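Muscarinic toxin-like protein 3 homolog (Ophiophagus hannah, PDB 3HH7) acts as a homodimeric three-finger neurotoxin of king cobra venom that probably inhibits nicotinic acetylcholine receptors at postsynaptic membranes. Local coordinates at residues T1-H6 against R39-T44; K26-D31 against N51-Y56. One frame throughout, in Å; residues are numbered along the deposited sequence.

Interaction 1 of 2, residues T1-H6 against R39-T44; sequences TKCYNH and RGCTFT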
loop_
_atom_site.group_PDB
_atom_site.type_symbol
_atom_site.label_atom_id
_atom_site.label_comp_id
_atom_site.label_asym_id
_atom_site.label_seq_id
_atom_site.Cartn_x
_atom_site.Cartn_y
_atom_site.Cartn_z
ATOM N N THR A 1 -16.305 7.322 4.413
ATOM C CA THR A 1 -14.807 7.337 4.389
ATOM C C THR A 1 -14.267 8.764 4.377
ATOM O O THR A 1 -14.649 9.568 3.536
ATOM C CB THR A 1 -14.272 6.580 3.155
ATOM O OG1 THR A 1 -14.920 5.309 3.062
ATOM C CG2 THR A 1 -12.780 6.365 3.266
ATOM N N LYS A 2 -13.382 9.059 5.324
ATOM C CA LYS A 2 -12.662 10.331 5.399
ATOM C C LYS A 2 -11.164 10.040 5.335
ATOM O O LYS A 2 -10.629 9.250 6.128
ATOM C CB LYS A 2 -13.011 11.076 6.702
ATOM C CG LYS A 2 -12.129 12.280 7.031
ATOM C CD LYS A 2 -12.724 13.111 8.171
ATOM C CE LYS A 2 -12.913 12.290 9.429
ATOM N NZ LYS A 2 -13.371 13.136 10.580
ATOM N N CYS A 3 -10.495 10.667 4.369
ATOM C CA CYS A 3 -9.081 10.422 4.130
ATOM C C CYS A 3 -8.308 11.716 4.234
ATOM O O CYS A 3 -8.816 12.776 3.869
ATOM C CB CYS A 3 -8.892 9.901 2.706
ATOM S SG CYS A 3 -9.756 8.389 2.332
ATOM N N TYR A 4 -7.053 11.625 4.666
ATOM C CA TYR A 4 -6.142 12.745 4.470
ATOM C C TYR A 4 -5.961 12.994 2.977
ATOM O O TYR A 4 -5.971 12.049 2.181
ATOM C CB TYR A 4 -4.786 12.469 5.099
ATOM C CG TYR A 4 -4.812 12.477 6.603
ATOM C CD1 TYR A 4 -4.911 13.675 7.305
ATOM C CD2 TYR A 4 -4.740 11.290 7.322
ATOM C CE1 TYR A 4 -4.929 13.687 8.697
ATOM C CE2 TYR A 4 -4.772 11.294 8.704
ATOM C CZ TYR A 4 -4.866 12.495 9.383
ATOM O OH TYR A 4 -4.882 12.482 10.761
ATOM N N ASN A 5 -5.799 14.260 2.595
ATOM C CA ASN A 5 -5.524 14.567 1.192
ATOM C C ASN A 5 -4.432 15.594 0.963
ATOM O O ASN A 5 -4.234 16.052 -0.169
ATOM C CB ASN A 5 -6.815 14.935 0.437
ATOM C CG ASN A 5 -7.404 16.255 0.883
ATOM O OD1 ASN A 5 -7.125 16.726 1.983
ATOM N ND2 ASN A 5 -8.237 16.855 0.035
ATOM N N HIS A 6 -3.709 15.932 2.028
ATOM C CA HIS A 6 -2.614 16.893 1.915
ATOM C C HIS A 6 -1.388 16.286 1.241
ATOM O O HIS A 6 -1.094 15.093 1.389
ATOM C CB HIS A 6 -2.253 17.495 3.280
ATOM C CG HIS A 6 -1.795 16.496 4.289
ATOM N ND1 HIS A 6 -2.630 15.521 4.796
ATOM C CD2 HIS A 6 -0.605 16.341 4.918
ATOM C CE1 HIS A 6 -1.961 14.791 5.670
ATOM N NE2 HIS A 6 -0.734 15.270 5.768
ATOM N N ARG A 39 -1.755 12.088 -1.095
ATOM C CA ARG A 39 -2.743 11.404 -0.272
ATOM C C ARG A 39 -4.141 11.726 -0.768
ATOM O O ARG A 39 -4.404 12.827 -1.255
ATOM C CB ARG A 39 -2.656 11.897 1.166
ATOM C CG ARG A 39 -1.328 11.654 1.847
ATOM C CD ARG A 39 -1.416 12.205 3.250
ATOM N NE ARG A 39 -0.196 12.040 4.042
ATOM C CZ ARG A 39 0.861 12.850 4.003
ATOM N NH1 ARG A 39 0.908 13.887 3.157
ATOM N NH2 ARG A 39 1.894 12.605 4.793
ATOM N N GLY A 40 -5.064 10.791 -0.604
ATOM C CA GLY A 40 -6.448 11.099 -0.882
ATOM C C GLY A 40 -7.413 9.926 -0.926
ATOM O O GLY A 40 -7.079 8.807 -0.550
ATOM N N CYS A 41 -8.636 10.225 -1.345
ATOM C CA CYS A 41 -9.648 9.223 -1.657
ATOM C C CYS A 41 -9.380 8.589 -3.002
ATOM O O CYS A 41 -8.905 9.250 -3.937
ATOM C CB CYS A 41 -11.029 9.881 -1.723
ATOM S SG CYS A 41 -11.634 10.498 -0.182
ATOM N N THR A 42 -9.714 7.308 -3.109
ATOM C CA THR A 42 -9.618 6.605 -4.388
ATOM C C THR A 42 -10.517 5.377 -4.402
ATOM O O THR A 42 -10.870 4.856 -3.341
ATOM C CB THR A 42 -8.158 6.189 -4.698
ATOM O OG1 THR A 42 -8.064 5.670 -6.037
ATOM C CG2 THR A 42 -7.653 5.143 -3.679
ATOM N N PHE A 43 -10.887 4.930 -5.600
ATOM C CA PHE A 43 -11.602 3.662 -5.753
ATOM C C PHE A 43 -10.702 2.536 -6.286
ATOM O O PHE A 43 -11.121 1.368 -6.401
ATOM C CB PHE A 43 -12.871 3.835 -6.623
ATOM C CG PHE A 43 -12.613 4.362 -8.014
ATOM C CD1 PHE A 43 -12.112 3.529 -9.013
ATOM C CD2 PHE A 43 -12.928 5.683 -8.340
ATOM C CE1 PHE A 43 -11.893 4.012 -10.305
ATOM C CE2 PHE A 43 -12.717 6.177 -9.636
ATOM C CZ PHE A 43 -12.197 5.341 -10.613
ATOM N N THR A 44 -9.462 2.893 -6.605
ATOM C CA THR A 44 -8.451 1.936 -7.058
ATOM C C THR A 44 -7.099 2.237 -6.395
ATOM O O THR A 44 -6.694 3.403 -6.276
ATOM C CB THR A 44 -8.333 1.913 -8.611
ATOM O OG1 THR A 44 -7.326 0.979 -9.017
ATOM C CG2 THR A 44 -7.991 3.275 -9.156
HETATM O O HOH W 1 -2.060 14.954 -1.771
#

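Interaction 2 of 2, residues K26-D31 against N51-Y56; sequences KSSWID and NGKYVY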
loop_
_atom_site.group_PDB
_atom_site.type_symbol
_atom_site.label_atom_id
_atom_site.label_comp_id
_atom_site.label_asym_id
_atom_site.label_seq_id
_atom_site.Cartn_x
_atom_site.Cartn_y
_atom_site.Cartn_z
ATOM N N LYS A 26 -1.992 6.602 0.262
ATOM C CA LYS A 26 -0.803 7.415 0.443
ATOM C C LYS A 26 0.253 6.864 -0.512
ATOM O O LYS A 26 0.542 5.676 -0.506
ATOM C CB LYS A 26 -0.307 7.355 1.892
ATOM C CG LYS A 26 0.866 8.248 2.188
ATOM C CD LYS A 26 1.272 8.089 3.629
ATOM C CE LYS A 26 2.257 9.152 4.031
ATOM N NZ LYS A 26 2.784 8.842 5.408
ATOM N N SER A 27 0.801 7.740 -1.341
ATOM C CA SER A 27 1.779 7.360 -2.351
ATOM C C SER A 27 3.016 8.231 -2.192
ATOM O O SER A 27 2.909 9.454 -2.235
ATOM C CB SER A 27 1.160 7.565 -3.735
ATOM O OG SER A 27 2.084 7.278 -4.762
ATOM N N SER A 28 4.176 7.608 -1.991
ATOM C CA SER A 28 5.442 8.313 -1.807
ATOM C C SER A 28 6.343 7.982 -2.982
ATOM O O SER A 28 6.552 6.798 -3.292
ATOM C CB SER A 28 6.107 7.863 -0.505
ATOM O OG SER A 28 7.435 8.328 -0.432
ATOM N N TRP A 29 6.861 9.002 -3.656
ATOM C CA TRP A 29 7.757 8.761 -4.784
ATOM C C TRP A 29 8.878 9.805 -4.854
ATOM O O TRP A 29 8.913 10.763 -4.073
ATOM C CB TRP A 29 6.978 8.696 -6.104
ATOM C CG TRP A 29 6.506 10.033 -6.598
ATOM C CD1 TRP A 29 7.092 10.802 -7.568
ATOM C CD2 TRP A 29 5.336 10.747 -6.177
ATOM N NE1 TRP A 29 6.375 11.958 -7.756
ATOM C CE2 TRP A 29 5.293 11.953 -6.921
ATOM C CE3 TRP A 29 4.331 10.497 -5.237
ATOM C CZ2 TRP A 29 4.282 12.907 -6.751
ATOM C CZ3 TRP A 29 3.320 11.450 -5.068
ATOM C CH2 TRP A 29 3.308 12.638 -5.825
ATOM N N ILE A 30 9.823 9.587 -5.755
ATOM C CA ILE A 30 10.918 10.538 -5.950
ATOM C C ILE A 30 10.777 11.140 -7.335
ATOM O O ILE A 30 10.686 10.405 -8.320
ATOM C CB ILE A 30 12.306 9.842 -5.814
ATOM C CG1 ILE A 30 12.488 9.246 -4.418
ATOM C CG2 ILE A 30 13.447 10.817 -6.147
ATOM C CD1 ILE A 30 13.356 7.981 -4.404
ATOM N N ASP A 31 10.729 12.473 -7.390
ATOM C CA ASP A 31 10.747 13.226 -8.642
ATOM C C ASP A 31 12.141 13.823 -8.813
ATOM O O ASP A 31 12.465 14.841 -8.184
ATOM C CB ASP A 31 9.691 14.333 -8.600
ATOM C CG ASP A 31 9.655 15.168 -9.883
ATOM O OD1 ASP A 31 10.370 14.844 -10.860
ATOM O OD2 ASP A 31 8.896 16.153 -9.906
ATOM N N ASN A 51 9.635 4.959 -10.029
ATOM C CA ASN A 51 10.177 6.002 -9.159
ATOM C C ASN A 51 9.483 6.077 -7.792
ATOM O O ASN A 51 9.845 6.888 -6.944
ATOM C CB ASN A 51 10.208 7.343 -9.893
ATOM C CG ASN A 51 10.962 7.255 -11.224
ATOM O OD1 ASN A 51 11.998 6.573 -11.337
ATOM N ND2 ASN A 51 10.433 7.923 -12.245
ATOM N N GLY A 52 8.519 5.189 -7.575
ATOM C CA GLY A 52 7.815 5.143 -6.293
ATOM C C GLY A 52 8.633 4.499 -5.192
ATOM O O GLY A 52 9.449 3.605 -5.460
ATOM N N LYS A 53 8.438 4.982 -3.965
ATOM C CA LYS A 53 8.993 4.366 -2.749
ATOM C C LYS A 53 7.972 3.379 -2.177
ATOM O O LYS A 53 8.292 2.217 -1.894
ATOM C CB LYS A 53 9.363 5.426 -1.708
ATOM C CG LYS A 53 10.605 6.261 -2.071
ATOM C CD LYS A 53 11.384 6.631 -0.801
ATOM C CE LYS A 53 12.213 7.926 -0.908
ATOM N NZ LYS A 53 11.496 9.183 -0.429
ATOM N N TYR A 54 6.735 3.841 -2.011
ATOM C CA TYR A 54 5.664 2.962 -1.565
ATOM C C TYR A 54 4.312 3.503 -1.960
ATOM O O TYR A 54 4.168 4.691 -2.278
ATOM C CB TYR A 54 5.732 2.715 -0.029
ATOM C CG TYR A 54 5.449 3.933 0.819
ATOM C CD1 TYR A 54 4.148 4.381 1.021
ATOM C CD2 TYR A 54 6.488 4.622 1.432
ATOM C CE1 TYR A 54 3.872 5.516 1.797
ATOM C CE2 TYR A 54 6.235 5.741 2.226
ATOM C CZ TYR A 54 4.927 6.178 2.402
ATOM O OH TYR A 54 4.676 7.305 3.157
ATOM N N VAL A 55 3.339 2.594 -1.969
ATOM C CA VAL A 55 1.933 2.929 -2.057
ATOM C C VAL A 55 1.244 2.190 -0.905
ATOM O O VAL A 55 1.519 1.008 -0.654
ATOM C CB VAL A 55 1.297 2.466 -3.396
ATOM C CG1 VAL A 55 -0.225 2.619 -3.351
ATOM C CG2 VAL A 55 1.815 3.304 -4.552
ATOM N N TYR A 56 0.360 2.894 -0.207
ATOM C CA TYR A 56 -0.403 2.311 0.879
ATOM C C TYR A 56 -1.863 2.639 0.686
ATOM O O TYR A 56 -2.211 3.817 0.498
ATOM C CB TYR A 56 0.091 2.871 2.222
ATOM C CG TYR A 56 -0.636 2.329 3.435
ATOM C CD1 TYR A 56 -0.703 0.956 3.687
ATOM C CD2 TYR A 56 -1.230 3.195 4.334
ATOM C CE1 TYR A 56 -1.368 0.456 4.818
ATOM C CE2 TYR A 56 -1.890 2.719 5.456
ATOM C CZ TYR A 56 -1.944 1.359 5.700
ATOM O OH TYR A 56 -2.610 0.919 6.834
HETATM O O HOH W 2 9.034 10.401 -1.110
#

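Interaction 1 of 2, residues T1-H6 against R39-T44
Cys3 and Cys41 meet in the disulfide core of the three-finger fold, where the base of the first finger passes over the returning strand of the second. Their sulfurs belong to different bridges, Cys3 to Cys24 and Cys41 to Cys17, and SG packs on SG at 3.8 Å. The backbones run roughly antiparallel without bridging as one sheet; instead, CA-H...O contacts join Gly40 CA to Tyr4 O and Asn5 CA to Arg39 O, each at 3.2 Å. Glycine suits position 40, where at nearly fully extended backbone angles a CB would press on the carbonyl oxygen of Arg39. Water 1 links Asn5 O to Arg39 N.

Arg39 makes the main side-chain contact. With chi2 at 180°, CD is carried out over the imidazole face of His6, 3.9 Å from the centroid, and chi3, also 180°, continues the extended chain to NE. The guanidinium lies flat on the same ring, planes 7° and centres 3.9 Å apart. NH1 donates to His6 O at 2.9 Å, reaching it from above the carbonyl plane although the oxygen lies in the guanidinium plane. Arginine suits the place: a long chain ending in a flat group with several N-H donors can stack and bond at once; NH1 also holds Ser8 O.

Strand 2-4 pairs antiparallel with strand 14-16, whose Glu15 carboxylate accepts from Cys41 N, while Gly40 continues the pairing of strand 34-42 with 23-31 through Tyr25.

Interaction 2 of 2, residues K26-D31 against N51-Y56
Lys53 and Tyr54 face Ser28 in a classic beta bulge, and Ser28 O accepts from both backbone nitrogens, Lys53 N at 2.7 Å and Tyr54 N at 3.2 Å. The strands are antiparallel: the backbones of Lys26 and Tyr56 bond both ways, Ser28 N donates to Tyr54 O and Ile30 N to Asn51 O. The Lys53 side chain reaches over the neighbouring strand, its CB 3.7 Å from Ser28 OG and CG 4.0 Å from Ile30 CD1. A bend at chi2 (-146°) turns CD, CE then comes to 3.7 Å from Ile30 CD1, and a second bend at chi4 (93°) turns NZ toward water 2. NZ donates to this water at 2.8 Å, which also bonds Ser28 OG and donates to Trp29 O. Lysine suits this exposed place: its methylenes cover isoleucine while its ammonium group stays hydrated.

Tyr54 CG stands between its backbone N and carbonyl carbon (chi1 67°), and the ring lies with one face against Ser28 CB, a CH-pi contact 3.6 Å from the centroid that a small serine allows. Lys26, extended throughout, passes the phenol with CE 3.2 Å from Tyr54 OH, and its NZ forms a salt bridge with Gln65 OXT. Trp29 CB meets Gly52 CA at their non-hydrogen-bonded pair.

Strand 23-31 is central in the sheet, with 34-42 along its other edge; Tyr54, Val55 and Tyr56 also pair with a strand of the second subunit, continuing the sheet.

In the fold
Interaction 1 holds the first finger against the base of the second, whereas interaction 2 joins the second and third fingers within the main sheet; their centres are about 15 Å apart. They are connected through neighbouring strands 23-31 and 34-42, where Arg39 NH2 packs 3.6 Å from Lys26 CE. Both of these basic side chains also grip the C-terminal Gln65, Arg39 NE through its O and Lys26 NZ through its OXT, so the chain end ties the two contacts together. One segment of each runs on to the dimer interface: Thr44 OG1, beyond the touching residues of 39-44, bonds Glu47 of the second subunit, and Tyr56 of 51-56 packs on Tyr56 of that subunit.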